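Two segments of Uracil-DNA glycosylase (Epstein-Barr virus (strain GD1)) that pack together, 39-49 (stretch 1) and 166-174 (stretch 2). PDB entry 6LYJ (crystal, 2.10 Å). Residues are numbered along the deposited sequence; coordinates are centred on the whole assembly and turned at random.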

ATOM      1  N   GLN A  39      12.391  -0.221 -24.108  1.00 25.79           N
ATOM      2  CA  GLN A  39      12.380   0.064 -25.543  1.00 30.00           C
ATOM      3  C   GLN A  39      11.175   0.929 -25.911  1.00 25.79           C
ATOM      4  O   GLN A  39      10.402   0.612 -26.816  1.00 26.20           O
ATOM      5  CB  GLN A  39      12.400  -1.226 -26.366  1.00 37.85           C
ATOM      6  CG  GLN A  39      13.611  -2.109 -26.124  1.00 43.61           C
ATOM      7  CD  GLN A  39      14.892  -1.493 -26.650  1.00 51.76           C
ATOM      8  OE1 GLN A  39      14.895  -0.824 -27.683  1.00 56.75           O
ATOM      9  NE2 GLN A  39      15.992  -1.715 -25.938  1.00 53.48           N
ATOM     10  N   LEU A  40      11.013   2.033 -25.185  1.00 26.35           N
ATOM     11  CA  LEU A  40       9.832   2.871 -25.352  1.00 24.27           C
ATOM     12  C   LEU A  40       9.817   3.499 -26.736  1.00 21.46           C
ATOM     13  O   LEU A  40      10.819   4.067 -27.182  1.00 21.43           O
ATOM     14  CB  LEU A  40       9.791   3.960 -24.281  1.00 21.15           C
ATOM     15  CG  LEU A  40       9.665   3.530 -22.819  1.00 21.32           C
ATOM     16  CD1 LEU A  40       9.701   4.749 -21.920  1.00 22.06           C
ATOM     17  CD2 LEU A  40       8.372   2.752 -22.603  1.00 20.79           C
ATOM     18  N   SER A  41       8.682   3.381 -27.428  1.00 25.00           N
ATOM     19  CA  SER A  41       8.520   4.062 -28.701  1.00 24.25           C
ATOM     20  C   SER A  41       8.644   5.570 -28.495  1.00 23.91           C
ATOM     21  O   SER A  41       8.509   6.065 -27.370  1.00 20.12           O
ATOM     22  CB  SER A  41       7.168   3.709 -29.319  1.00 20.93           C
ATOM     23  OG  SER A  41       6.104   4.213 -28.534  1.00 21.93           O
ATOM     24  N   PRO A  42       8.915   6.325 -29.565  1.00 24.03           N
ATOM     25  CA  PRO A  42       8.969   7.791 -29.423  1.00 25.16           C
ATOM     26  C   PRO A  42       7.712   8.397 -28.815  1.00 20.97           C
ATOM     27  O   PRO A  42       7.812   9.278 -27.951  1.00 24.98           O
ATOM     28  CB  PRO A  42       9.194   8.263 -30.864  1.00 25.93           C
ATOM     29  CG  PRO A  42       9.957   7.146 -31.493  1.00 29.15           C
ATOM     30  CD  PRO A  42       9.381   5.884 -30.892  1.00 25.36           C
ATOM     31  N   ILE A  43       6.529   7.924 -29.218  1.00 21.11           N
ATOM     32  CA  ILE A  43       5.296   8.468 -28.654  1.00 23.40           C
ATOM     33  C   ILE A  43       5.161   8.097 -27.180  1.00 18.87           C
ATOM     34  O   ILE A  43       4.711   8.912 -26.366  1.00 20.58           O
ATOM     35  CB  ILE A  43       4.073   8.025 -29.487  1.00 25.41           C
ATOM     36  CG1 ILE A  43       2.855   8.888 -29.142  1.00 29.63           C
ATOM     37  CG2 ILE A  43       3.757   6.542 -29.293  1.00 29.07           C
ATOM     38  CD1 ILE A  43       2.974  10.334 -29.592  1.00 30.50           C
ATOM     39  N   PHE A  44       5.549   6.875 -26.802  1.00 19.53           N
ATOM     40  CA  PHE A  44       5.494   6.523 -25.386  1.00 22.97           C
ATOM     41  C   PHE A  44       6.513   7.319 -24.584  1.00 15.07           C
ATOM     42  O   PHE A  44       6.252   7.686 -23.432  1.00 17.64           O
ATOM     43  CB  PHE A  44       5.705   5.022 -25.184  1.00 23.09           C
ATOM     44  CG  PHE A  44       4.445   4.211 -25.312  1.00 24.84           C
ATOM     45  CD1 PHE A  44       3.342   4.721 -25.977  1.00 22.80           C
ATOM     46  CD2 PHE A  44       4.348   2.963 -24.718  1.00 25.68           C
ATOM     47  CE1 PHE A  44       2.177   3.985 -26.081  1.00 27.46           C
ATOM     48  CE2 PHE A  44       3.185   2.222 -24.816  1.00 27.66           C
ATOM     49  CZ  PHE A  44       2.097   2.734 -25.497  1.00 27.47           C
ATOM     50  N   GLN A  45       7.679   7.596 -25.179  1.00 16.48           N
ATOM     51  CA  GLN A  45       8.641   8.478 -24.528  1.00 15.76           C
ATOM     52  C   GLN A  45       8.034   9.850 -24.277  1.00 20.01           C
ATOM     53  O   GLN A  45       8.194  10.419 -23.193  1.00 19.70           O
ATOM     54  CB  GLN A  45       9.902   8.617 -25.381  1.00 16.67           C
ATOM     55  CG  GLN A  45      10.740   7.357 -25.507  1.00 20.28           C
ATOM     56  CD  GLN A  45      11.888   7.530 -26.481  1.00 26.79           C
ATOM     57  OE1 GLN A  45      12.686   8.458 -26.356  1.00 27.78           O
ATOM     58  NE2 GLN A  45      11.979   6.636 -27.462  1.00 30.55           N
ATOM     59  N   ARG A  46       7.313  10.385 -25.267  1.00 16.16           N
ATOM     60  CA  ARG A  46       6.711  11.705 -25.108  1.00 16.26           C
ATOM     61  C   ARG A  46       5.597  11.687 -24.067  1.00 21.84           C
ATOM     62  O   ARG A  46       5.444  12.642 -23.300  1.00 22.35           O
ATOM     63  CB  ARG A  46       6.190  12.205 -26.455  1.00 17.02           C
ATOM     64  CG  ARG A  46       7.295  12.666 -27.388  1.00 18.60           C
ATOM     65  CD  ARG A  46       6.781  12.943 -28.792  1.00 18.78           C
ATOM     66  NE  ARG A  46       5.769  13.995 -28.821  1.00 19.94           N
ATOM     67  CZ  ARG A  46       5.158  14.401 -29.930  1.00 21.07           C
ATOM     68  NH1 ARG A  46       5.460  13.840 -31.085  1.00 21.65           N
ATOM     69  NH2 ARG A  46       4.251  15.367 -29.889  1.00 24.09           N
ATOM     70  N   LYS A  47       4.818  10.605 -24.014  1.00 15.07           N
ATOM     71  CA  LYS A  47       3.758  10.493 -23.011  1.00 15.87           C
ATOM     72  C   LYS A  47       4.332  10.428 -21.596  1.00 15.37           C
ATOM     73  O   LYS A  47       3.825  11.086 -20.672  1.00 15.38           O
ATOM     74  CB  LYS A  47       2.891   9.269 -23.315  1.00 15.93           C
ATOM     75  CG  LYS A  47       2.071   9.406 -24.593  1.00 20.23           C
ATOM     76  CD  LYS A  47       1.599   8.057 -25.127  1.00 22.67           C
ATOM     77  CE  LYS A  47       0.541   7.443 -24.233  1.00 27.04           C
ATOM     78  NZ  LYS A  47      -0.678   8.287 -24.180  1.00 32.36           N
ATOM     79  N   LEU A  48       5.399   9.647 -21.406  1.00 16.85           N
ATOM     80  CA  LEU A  48       6.066   9.629 -20.106  1.00 16.82           C
ATOM     81  C   LEU A  48       6.637  11.004 -19.764  1.00 16.43           C
ATOM     82  O   LEU A  48       6.500  11.481 -18.628  1.00 17.01           O
ATOM     83  CB  LEU A  48       7.158   8.561 -20.091  1.00 17.33           C
ATOM     84  CG  LEU A  48       8.045   8.536 -18.845  1.00 19.08           C
ATOM     85  CD1 LEU A  48       7.210   8.326 -17.590  1.00 18.26           C
ATOM     86  CD2 LEU A  48       9.113   7.458 -18.976  1.00 16.45           C
ATOM     87  N   ALA A  49       7.319  11.638 -20.727  1.00 14.35           N
ATOM     88  CA  ALA A  49       7.835  12.985 -20.506  1.00 17.53           C
ATOM     89  C   ALA A  49       6.724  13.948 -20.114  1.00 19.09           C
ATOM     90  O   ALA A  49       6.937  14.839 -19.286  1.00 18.71           O
ATOM     91  CB  ALA A  49       8.552  13.491 -21.759  1.00 15.69           C
ATOM     92  N   GLY A 166      -1.518  10.168 -15.161  1.00 17.12           N
ATOM     93  CA  GLY A 166      -0.873   9.351 -16.171  1.00 16.27           C
ATOM     94  C   GLY A 166       0.107   8.326 -15.643  1.00 19.61           C
ATOM     95  O   GLY A 166       0.690   7.591 -16.452  1.00 21.34           O
ATOM     96  N   TRP A 167       0.341   8.240 -14.329  1.00 15.72           N
ATOM     97  CA  TRP A 167       1.254   7.221 -13.817  1.00 15.94           C
ATOM     98  C   TRP A 167       0.726   5.814 -14.081  1.00 17.10           C
ATOM     99  O   TRP A 167       1.510   4.891 -14.325  1.00 18.53           O
ATOM    100  CB  TRP A 167       1.502   7.416 -12.319  1.00 13.25           C
ATOM    101  CG  TRP A 167       2.444   8.545 -11.962  1.00 14.09           C
ATOM    102  CD1 TRP A 167       2.210   9.557 -11.071  1.00 13.53           C
ATOM    103  CD2 TRP A 167       3.760   8.771 -12.485  1.00 10.87           C
ATOM    104  NE1 TRP A 167       3.296  10.391 -11.006  1.00 11.08           N
ATOM    105  CE2 TRP A 167       4.261   9.932 -11.865  1.00 15.85           C
ATOM    106  CE3 TRP A 167       4.563   8.105 -13.420  1.00 18.82           C
ATOM    107  CZ2 TRP A 167       5.529  10.443 -12.147  1.00 14.73           C
ATOM    108  CZ3 TRP A 167       5.820   8.614 -13.699  1.00 17.77           C
ATOM    109  CH2 TRP A 167       6.290   9.772 -13.066  1.00 19.07           C
ATOM    110  N   ALA A 168      -0.596   5.626 -14.001  1.00 15.45           N
ATOM    111  CA  ALA A 168      -1.161   4.285 -14.133  1.00 16.15           C
ATOM    112  C   ALA A 168      -0.888   3.692 -15.511  1.00 18.21           C
ATOM    113  O   ALA A 168      -0.589   2.499 -15.631  1.00 18.02           O
ATOM    114  CB  ALA A 168      -2.666   4.314 -13.848  1.00 18.08           C
ATOM    115  N   TRP A 169      -0.972   4.511 -16.563  1.00 17.06           N
ATOM    116  CA  TRP A 169      -0.583   4.045 -17.893  1.00 19.22           C
ATOM    117  C   TRP A 169       0.862   3.553 -17.905  1.00 17.45           C
ATOM    118  O   TRP A 169       1.160   2.470 -18.431  1.00 16.38           O
ATOM    119  CB  TRP A 169      -0.778   5.169 -18.915  1.00 20.20           C
ATOM    120  CG  TRP A 169       0.059   4.998 -20.140  1.00 20.49           C
ATOM    121  CD1 TRP A 169      -0.231   4.235 -21.233  1.00 23.92           C
ATOM    122  CD2 TRP A 169       1.343   5.582 -20.386  1.00 19.24           C
ATOM    123  NE1 TRP A 169       0.790   4.315 -22.149  1.00 24.76           N
ATOM    124  CE2 TRP A 169       1.769   5.134 -21.651  1.00 24.24           C
ATOM    125  CE3 TRP A 169       2.174   6.442 -19.659  1.00 18.56           C
ATOM    126  CZ2 TRP A 169       2.989   5.519 -22.207  1.00 22.75           C
ATOM    127  CZ3 TRP A 169       3.386   6.818 -20.212  1.00 15.67           C
ATOM    128  CH2 TRP A 169       3.779   6.360 -21.474  1.00 19.59           C
ATOM    129  N   PHE A 170       1.764   4.311 -17.279  1.00 17.17           N
ATOM    130  CA  PHE A 170       3.180   3.958 -17.317  1.00 16.66           C
ATOM    131  C   PHE A 170       3.445   2.674 -16.542  1.00 17.80           C
ATOM    132  O   PHE A 170       4.135   1.775 -17.035  1.00 17.01           O
ATOM    133  CB  PHE A 170       4.032   5.106 -16.772  1.00 13.47           C
ATOM    134  CG  PHE A 170       5.488   4.749 -16.608  1.00 15.58           C
ATOM    135  CD1 PHE A 170       6.265   4.437 -17.713  1.00 18.14           C
ATOM    136  CD2 PHE A 170       6.078   4.726 -15.352  1.00 14.53           C
ATOM    137  CE1 PHE A 170       7.606   4.098 -17.571  1.00 19.59           C
ATOM    138  CE2 PHE A 170       7.423   4.394 -15.204  1.00 18.43           C
ATOM    139  CZ  PHE A 170       8.184   4.081 -16.315  1.00 18.89           C
ATOM    140  N   THR A 171       2.922   2.574 -15.315  1.00 18.61           N
ATOM    141  CA  THR A 171       3.203   1.387 -14.512  1.00 17.87           C
ATOM    142  C   THR A 171       2.487   0.152 -15.054  1.00 19.10           C
ATOM    143  O   THR A 171       3.026  -0.959 -14.955  1.00 14.92           O
ATOM    144  CB  THR A 171       2.851   1.630 -13.039  1.00 16.10           C
ATOM    145  OG1 THR A 171       1.498   2.088 -12.914  1.00 15.85           O
ATOM    146  CG2 THR A 171       3.797   2.663 -12.436  1.00 15.79           C
ATOM    147  N   ASP A 172       1.290   0.311 -15.637  1.00 18.81           N
ATOM    148  CA  ASP A 172       0.674  -0.785 -16.380  1.00 17.96           C
ATOM    149  C   ASP A 172       1.606  -1.290 -17.473  1.00 16.27           C
ATOM    150  O   ASP A 172       1.792  -2.503 -17.642  1.00 14.72           O
ATOM    151  CB  ASP A 172      -0.651  -0.330 -16.999  1.00 14.94           C
ATOM    152  CG  ASP A 172      -1.816  -0.377 -16.022  1.00 16.73           C
ATOM    153  OD1 ASP A 172      -1.627  -0.779 -14.855  1.00 16.52           O
ATOM    154  OD2 ASP A 172      -2.931  -0.004 -16.439  1.00 19.90           O
ATOM    155  N   HIS A 173       2.177  -0.365 -18.250  1.00 13.36           N
ATOM    156  CA  HIS A 173       3.065  -0.777 -19.331  1.00 13.11           C
ATOM    157  C   HIS A 173       4.300  -1.481 -18.775  1.00 13.51           C
ATOM    158  O   HIS A 173       4.757  -2.485 -19.337  1.00 14.17           O
ATOM    159  CB  HIS A 173       3.450   0.437 -20.178  1.00 15.77           C
ATOM    160  CG  HIS A 173       4.300   0.109 -21.369  1.00 19.23           C
ATOM    161  ND1 HIS A 173       3.805  -0.537 -22.482  1.00 19.94           N
ATOM    162  CD2 HIS A 173       5.602   0.365 -21.632  1.00 19.49           C
ATOM    163  CE1 HIS A 173       4.772  -0.679 -23.371  1.00 20.63           C
ATOM    164  NE2 HIS A 173       5.872  -0.138 -22.880  1.00 20.45           N
ATOM    165  N   VAL A 174       4.847  -0.967 -17.669  1.00 11.85           N
ATOM    166  CA  VAL A 174       5.989  -1.608 -17.017  1.00 15.92           C
ATOM    167  C   VAL A 174       5.648  -3.041 -16.615  1.00 16.82           C
ATOM    168  O   VAL A 174       6.441  -3.965 -16.823  1.00 14.09           O
ATOM    169  CB  VAL A 174       6.450  -0.784 -15.801  1.00 18.56           C
ATOM    170  CG1 VAL A 174       7.417  -1.596 -14.949  1.00 12.84           C
ATOM    171  CG2 VAL A 174       7.105   0.512 -16.256  1.00 17.09           C
TER
HETATM  172  O   HOH W   1       7.986  -0.087 -24.778  1.00 29.39           O

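Two helices, 42-49 and 167-174, cross at 134° between their N-to-C directions, their axes 10.4 Å apart at closest approach. That spacing leaves room for aromatic rings, and the rings do nearly all the work: no direct hydrogen bond joins the stretches.

Gly-166 sits at the N-cap position, right before the second helix. Its phi/psi of 116/-1 would jam a CB against the preceding carbonyl oxygen, so the backbone alone calls for glycine here.

Trp-167 points its CA-to-CB bond away from the partner, yet its indole reaches back far enough for CZ3 to lie 4.1 Å from CD1 of Leu-48. The contact is small, a flank to the leucine rather than a centrepiece.

Trp-169 is the centrepiece, with the largest area covered by the other stretch. With chi1 at 157° (t), its indole lies against one turn of the first helix, meeting Phe-44, Lys-47 and Leu-48. The ring edge comes close to backbone as well as side chain: CH2 of Trp-169 sits 3.4 Å from the carbonyl O of Phe-44, an oxygen already taken by the helical bond from Leu-48 N. The same edge points at the face of the Phe-44 ring, planes at 84°, with CZ2 of Trp-169 3.7 Å from CG of Phe-44. Lys-47 completes the setting. Its aliphatic CB approaches CH2 of Trp-169 at 3.6 Å, while the chain folds through two p rotamers, chi3 and chi4, to hold NZ 4.8 Å from the centroid of the five-membered ring of Trp-169, a cation-pi contact over the face. One lysine thus supplies both apolar packing and charge.

The next residue, Phe-170, receives Leu-48. CD1 of Leu-48 stands 4.1 Å from the centroid of the Phe-170 ring, only 14° off the normal, a CH-pi contact; CD2 of Leu-48 comes to 3.9 Å from CE1 of Phe-170. Here the CA atoms of Leu-48 and Phe-170 are just 6.9 Å apart, and both residues are buried.

His-173, one helical turn after Trp-169, repeats the edge-to-face theme with the roles changed: Phe-44 now offers its edge, CE2 lying 3.6 Å from CE1 of His-173, over the imidazole face. Phe-44 therefore gives a face to one ring and an edge to the next. CD2 of Leu-40 packs 3.8 Å from CD2 of His-173, and a water 2.8 Å from His-173 NE2 makes a weak bond to Gln-39 O at 3.2 Å, the polar link between the stretches.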